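Local coordinates for uncharacterized protein (Bacteroides eggerthii, PDB 4FTD) that is of unknown function but pairs an immunoglobulin-like domain with a six-bladed beta-propeller and may take part in carbohydrate metabolism, at residues S142-H147 / G195-G200; N199-L204 / Y219-T224. All coordinates share one frame; numbering follows the deposited sequence.

Contact 1: S142-H147 / G195-G200; sequences SYDGEH and GALING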
loop_
_atom_site.group_PDB
_atom_site.type_symbol
_atom_site.label_atom_id
_atom_site.label_comp_id
_atom_site.label_asym_id
_atom_site.label_seq_id
_atom_site.Cartn_x
_atom_site.Cartn_y
_atom_site.Cartn_z
ATOM N N SER A 142 3.543 -7.326 -12.559
ATOM C CA SER A 142 2.758 -7.654 -11.399
ATOM C C SER A 142 3.685 -8.330 -10.348
ATOM O O SER A 142 4.775 -8.751 -10.674
ATOM C CB SER A 142 1.591 -8.565 -11.805
ATOM O OG SER A 142 0.762 -8.929 -10.700
ATOM N N TYR A 143 3.259 -8.338 -9.098
ATOM C CA TYR A 143 4.076 -8.792 -7.959
ATOM C C TYR A 143 3.204 -9.468 -6.933
ATOM O O TYR A 143 2.100 -9.050 -6.725
ATOM C CB TYR A 143 4.769 -7.592 -7.359
ATOM C CG TYR A 143 5.271 -7.695 -5.919
ATOM C CD1 TYR A 143 4.458 -7.289 -4.851
ATOM C CD2 TYR A 143 6.566 -8.072 -5.633
ATOM C CE1 TYR A 143 4.904 -7.326 -3.549
ATOM C CE2 TYR A 143 7.038 -8.078 -4.310
ATOM C CZ TYR A 143 6.183 -7.705 -3.288
ATOM O OH TYR A 143 6.583 -7.726 -2.012
ATOM N N ASP A 144 3.691 -10.521 -6.310
ATOM C CA ASP A 144 2.963 -11.188 -5.250
ATOM C C ASP A 144 3.827 -11.506 -4.022
ATOM O O ASP A 144 3.424 -12.302 -3.214
ATOM C CB ASP A 144 2.342 -12.475 -5.788
ATOM C CG ASP A 144 3.371 -13.511 -6.191
ATOM O OD1 ASP A 144 4.598 -13.283 -6.064
ATOM O OD2 ASP A 144 2.940 -14.555 -6.683
ATOM N N GLY A 145 5.032 -10.950 -3.926
ATOM C CA GLY A 145 5.924 -11.213 -2.795
ATOM C C GLY A 145 6.994 -12.240 -3.113
ATOM O O GLY A 145 8.070 -12.183 -2.559
ATOM N N GLU A 146 6.684 -13.186 -3.991
ATOM C CA GLU A 146 7.597 -14.262 -4.354
ATOM C C GLU A 146 8.240 -13.946 -5.706
ATOM O O GLU A 146 9.429 -14.140 -5.864
ATOM C CB GLU A 146 6.847 -15.585 -4.385
ATOM C CG GLU A 146 7.751 -16.770 -4.670
ATOM C CD GLU A 146 7.020 -18.110 -4.762
ATOM O OE1 GLU A 146 5.774 -18.138 -4.951
ATOM O OE2 GLU A 146 7.716 -19.146 -4.656
ATOM N N HIS A 147 7.441 -13.483 -6.680
ATOM C CA HIS A 147 7.968 -13.080 -7.973
ATOM C C HIS A 147 7.455 -11.717 -8.419
ATOM O O HIS A 147 6.422 -11.267 -7.982
ATOM C CB HIS A 147 7.528 -14.050 -9.078
ATOM C CG HIS A 147 7.999 -15.454 -8.883
ATOM N ND1 HIS A 147 7.193 -16.435 -8.350
ATOM C CD2 HIS A 147 9.184 -16.038 -9.156
ATOM C CE1 HIS A 147 7.864 -17.572 -8.326
ATOM N NE2 HIS A 147 9.075 -17.356 -8.803
ATOM N N GLY A 195 -1.323 -8.656 -17.738
ATOM C CA GLY A 195 -1.361 -9.932 -17.031
ATOM C C GLY A 195 -1.308 -9.670 -15.536
ATOM O O GLY A 195 -1.245 -8.514 -15.119
ATOM N N ALA A 196 -1.198 -10.726 -14.763
ATOM C CA ALA A 196 -1.210 -10.611 -13.319
ATOM C C ALA A 196 -0.703 -11.927 -12.723
ATOM O O ALA A 196 -0.894 -13.017 -13.284
ATOM C CB ALA A 196 -2.643 -10.304 -12.833
ATOM N N LEU A 197 -0.133 -11.792 -11.541
ATOM C CA LEU A 197 0.177 -12.866 -10.624
ATOM C C LEU A 197 -0.912 -12.876 -9.534
ATOM O O LEU A 197 -1.139 -11.883 -8.861
ATOM C CB LEU A 197 1.520 -12.614 -9.973
ATOM C CG LEU A 197 2.794 -12.973 -10.665
ATOM C CD1 LEU A 197 4.012 -12.415 -9.879
ATOM C CD2 LEU A 197 2.877 -14.487 -10.800
ATOM N N ILE A 198 -1.625 -13.979 -9.407
ATOM C CA ILE A 198 -2.744 -14.105 -8.479
ATOM C C ILE A 198 -2.772 -15.544 -7.992
ATOM O O ILE A 198 -2.791 -16.463 -8.807
ATOM C CB ILE A 198 -4.081 -13.780 -9.141
ATOM C CG1 ILE A 198 -4.015 -12.366 -9.761
ATOM C CG2 ILE A 198 -5.202 -13.821 -8.100
ATOM C CD1 ILE A 198 -5.304 -11.844 -10.290
ATOM N N ASN A 199 -2.771 -15.727 -6.669
ATOM C CA ASN A 199 -2.862 -17.051 -6.034
ATOM C C ASN A 199 -1.742 -17.963 -6.452
ATOM O O ASN A 199 -1.902 -19.158 -6.522
ATOM C CB ASN A 199 -4.251 -17.716 -6.315
ATOM C CG ASN A 199 -5.429 -16.888 -5.804
ATOM O OD1 ASN A 199 -5.362 -16.316 -4.720
ATOM N ND2 ASN A 199 -6.518 -16.831 -6.579
ATOM N N GLY A 200 -0.582 -17.408 -6.762
ATOM C CA GLY A 200 0.512 -18.222 -7.274
ATOM C C GLY A 200 0.410 -18.628 -8.755
ATOM O O GLY A 200 1.239 -19.392 -9.222
HETATM O O HOH W 1 -1.986 -9.093 -9.079
HETATM O O HOH W 2 0.182 -14.762 -6.700
#
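L197 reaches from the end of strand 190-198 into the turn that follows strand 138-143, and S142 and D144 receive it there. Its CG stands anti to its own carbonyl carbon (chi1 -82°), and chi2 of 171° extends the chain to CD1. That methyl lies 3.3 Å from the carbonyl O of H147 and 3.9 Å from CG of D144. The branched leucine suits this place because one methyl can fill the bend of the turn while CB stays close to S142 and D144. S142 supplies the direct polar link: N of L197 donates to OG of S142 over 3.1 Å in a nearly straight bond. A serine is small enough to let the strands approach this closely, and its OG, which is also hydrogen-bonded to D415, accepts a hydrogen bond from a water that also donates to O of L197. D144 crosses the leucine side chain at about a right angle and has its two oxygens divided between two tasks. OD1 turns back on its own chain, accepting from N of H147 at 2.9 Å nearly along the C-O axis and from N of E146, which comes from above the carboxylate plane. OD2 faces the other segment and accepts from a second water, which takes the N-H of G200 at 2.8 Å from its oxygen. An alanine in place of D144 would probably leave the amides of E146 and H147 without their shared acceptor, break the water bridge to G200 and uncover part of L197. At G200's backbone angles a CB would jam against O of N199. The Asx turn links strands 138-143 and 147-152 of one propeller blade, and its loop packs against strand 190-198, an outer strand of the adjoining blade's sheet.

Contact 2: N199-L204 / Y219-T224; sequences NGHVYL and YWETPT
The H201 imidazole lies between two oxygens: OH of Y219 sits 3.1 Å above the centre of one face, and the carbonyl O of N199 lies over the centre of the opposite face. At its edge, ND1 donates to O of E221 over 2.9 Å, in the ring plane and on a lone pair of the carbonyl, which helps fix the rotation of the ring. A histidine fits because it offers both a flat surface and an in-plane N-H. Y219 in turn points an edge at the face of Y203, with CD1 of Y219 3.7 Å from CZ of Y203 and the planes at 70°. Its hydroxyl donates to OE1 of E221, whose chain bends at chi2 (74°). OE2 of E221, 4.1 Å from ND1 of H201, might favour a protonated imidazole. On the other face of the sheet the W220 indole has O of V202 at its edge, while its CZ3 lies 3.7 Å from CG of L204; beta-branched V202 sets its CB against CB of W220. Between the two faces, V202 and W220 form an antiparallel hydrogen-bonded pair through both N-H to O bonds. The hairpin of strands 201-207 and 215-220 is the middle of a four-stranded blade, between strands 190-198 and 228-233; Y203 also touches I253 of the next blade and its OH hydrogen-bonds to the backbone O of H279, while NE1 of W220 bonds to the backbone O of D181.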
loop_
_atom_site.group_PDB
_atom_site.type_symbol
_atom_site.label_atom_id
_atom_site.label_comp_id
_atom_site.label_asym_id
_atom_site.label_seq_id
_atom_site.Cartn_x
_atom_site.Cartn_y
_atom_site.Cartn_z
ATOM N N ASN A 199 -2.771 -15.727 -6.669
ATOM C CA ASN A 199 -2.862 -17.051 -6.034
ATOM C C ASN A 199 -1.742 -17.963 -6.452
ATOM O O ASN A 199 -1.902 -19.158 -6.522
ATOM C CB ASN A 199 -4.251 -17.716 -6.315
ATOM C CG ASN A 199 -5.429 -16.888 -5.804
ATOM O OD1 ASN A 199 -5.362 -16.316 -4.720
ATOM N ND2 ASN A 199 -6.518 -16.831 -6.579
ATOM N N GLY A 200 -0.582 -17.408 -6.762
ATOM C CA GLY A 200 0.512 -18.222 -7.274
ATOM C C GLY A 200 0.410 -18.628 -8.755
ATOM O O GLY A 200 1.239 -19.392 -9.222
ATOM N N HIS A 201 -0.618 -18.154 -9.463
ATOM C CA HIS A 201 -0.811 -18.450 -10.875
ATOM C C HIS A 201 -0.495 -17.227 -11.715
ATOM O O HIS A 201 -0.597 -16.106 -11.241
ATOM C CB HIS A 201 -2.282 -18.805 -11.129
ATOM C CG HIS A 201 -2.827 -19.794 -10.155
ATOM N ND1 HIS A 201 -2.220 -21.010 -9.911
ATOM C CD2 HIS A 201 -3.894 -19.734 -9.335
ATOM C CE1 HIS A 201 -2.899 -21.656 -8.981
ATOM N NE2 HIS A 201 -3.933 -20.914 -8.631
ATOM N N VAL A 202 -0.176 -17.454 -12.983
ATOM C CA VAL A 202 0.003 -16.380 -13.934
ATOM C C VAL A 202 -1.192 -16.337 -14.895
ATOM O O VAL A 202 -1.680 -17.376 -15.377
ATOM C CB VAL A 202 1.298 -16.537 -14.727
ATOM C CG1 VAL A 202 1.435 -15.384 -15.723
ATOM C CG2 VAL A 202 2.467 -16.620 -13.756
ATOM N N TYR A 203 -1.672 -15.120 -15.122
ATOM C CA TYR A 203 -2.659 -14.839 -16.133
ATOM C C TYR A 203 -2.080 -13.850 -17.119
ATOM O O TYR A 203 -1.498 -12.865 -16.691
ATOM C CB TYR A 203 -3.860 -14.158 -15.515
ATOM C CG TYR A 203 -4.673 -15.035 -14.584
ATOM C CD1 TYR A 203 -4.271 -15.233 -13.246
ATOM C CD2 TYR A 203 -5.794 -15.679 -15.030
ATOM C CE1 TYR A 203 -5.012 -16.074 -12.397
ATOM C CE2 TYR A 203 -6.538 -16.470 -14.187
ATOM C CZ TYR A 203 -6.145 -16.655 -12.873
ATOM O OH TYR A 203 -6.837 -17.508 -12.046
ATOM N N LEU A 204 -2.277 -14.082 -18.414
ATOM C CA LEU A 204 -1.976 -13.091 -19.433
ATOM C C LEU A 204 -3.178 -12.930 -20.358
ATOM O O LEU A 204 -3.905 -13.864 -20.593
ATOM C CB LEU A 204 -0.755 -13.481 -20.265
ATOM C CG LEU A 204 0.651 -13.644 -19.659
ATOM C CD1 LEU A 204 1.640 -13.916 -20.762
ATOM C CD2 LEU A 204 1.067 -12.428 -18.865
ATOM N N TYR A 219 -3.489 -18.987 -18.808
ATOM C CA TYR A 219 -3.277 -19.342 -17.425
ATOM C C TYR A 219 -2.114 -20.315 -17.266
ATOM O O TYR A 219 -2.013 -21.299 -18.026
ATOM C CB TYR A 219 -4.570 -20.015 -16.912
ATOM C CG TYR A 219 -4.533 -20.602 -15.494
ATOM C CD1 TYR A 219 -4.848 -19.825 -14.385
ATOM C CD2 TYR A 219 -4.305 -21.953 -15.285
ATOM C CE1 TYR A 219 -4.863 -20.366 -13.111
ATOM C CE2 TYR A 219 -4.305 -22.489 -14.009
ATOM C CZ TYR A 219 -4.586 -21.683 -12.926
ATOM O OH TYR A 219 -4.603 -22.188 -11.647
ATOM N N TRP A 220 -1.268 -20.055 -16.267
ATOM C CA TRP A 220 -0.201 -20.946 -15.862
ATOM C C TRP A 220 -0.427 -21.302 -14.409
ATOM O O TRP A 220 -0.451 -20.408 -13.537
ATOM C CB TRP A 220 1.167 -20.246 -15.967
ATOM C CG TRP A 220 1.664 -20.132 -17.355
ATOM C CD1 TRP A 220 2.627 -20.907 -17.952
ATOM C CD2 TRP A 220 1.274 -19.160 -18.315
ATOM N NE1 TRP A 220 2.814 -20.511 -19.249
ATOM C CE2 TRP A 220 2.010 -19.419 -19.493
ATOM C CE3 TRP A 220 0.343 -18.106 -18.313
ATOM C CZ2 TRP A 220 1.859 -18.655 -20.644
ATOM C CZ3 TRP A 220 0.211 -17.343 -19.461
ATOM C CH2 TRP A 220 0.956 -17.621 -20.602
ATOM N N GLU A 221 -0.601 -22.583 -14.142
ATOM C CA GLU A 221 -0.824 -23.069 -12.775
ATOM C C GLU A 221 0.369 -22.744 -11.888
ATOM O O GLU A 221 0.227 -22.246 -10.773
ATOM C CB GLU A 221 -1.047 -24.596 -12.817
ATOM C CG GLU A 221 -1.294 -25.283 -11.479
ATOM C CD GLU A 221 -2.675 -25.041 -10.891
ATOM O OE1 GLU A 221 -3.675 -24.883 -11.647
ATOM O OE2 GLU A 221 -2.768 -25.040 -9.643
ATOM N N THR A 222 1.549 -23.049 -12.412
ATOM C CA THR A 222 2.816 -22.769 -11.776
ATOM C C THR A 222 3.753 -22.171 -12.845
ATOM O O THR A 222 3.497 -22.314 -14.038
ATOM C CB THR A 222 3.514 -24.074 -11.273
ATOM O OG1 THR A 222 4.087 -24.767 -12.389
ATOM C CG2 THR A 222 2.561 -25.022 -10.523
ATOM N N PRO A 223 4.889 -21.594 -12.429
ATOM C CA PRO A 223 5.853 -21.014 -13.371
ATOM C C PRO A 223 6.408 -21.927 -14.437
ATOM O O PRO A 223 6.792 -21.446 -15.492
ATOM C CB PRO A 223 6.994 -20.577 -12.456
ATOM C CG PRO A 223 6.290 -20.186 -11.187
ATOM C CD PRO A 223 5.224 -21.233 -11.033
ATOM N N THR A 224 6.458 -23.230 -14.166
ATOM C CA THR A 224 7.014 -24.204 -15.108
ATOM C C THR A 224 5.905 -24.959 -15.867
ATOM O O THR A 224 6.197 -25.852 -16.631
ATOM C CB THR A 224 7.969 -25.189 -14.368
ATOM O OG1 THR A 224 7.280 -25.780 -13.275
ATOM C CG2 THR A 224 9.212 -24.474 -13.807
#

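From the N terminus, the chain leaves strand 138-143 through the turn at 144-146, completes the four-stranded sheet that ends at 178-179, and enters the next sheet at strand 190-198. Contact 1 closes this loop of 47 intervening residues and joins the two sheets, which are successive propeller blades. Contact 2 closes a shorter loop of 14 residues inside the second blade. The two loops follow one another, sharing the turn N199-G200, where contact 1 ends and contact 2 begins. Strands 190-198 and 201-207 are neighbours there: N of A196 probably bonds to O of Y203, and L197 packs on V202, coupling the joint between blades to the blade's interior.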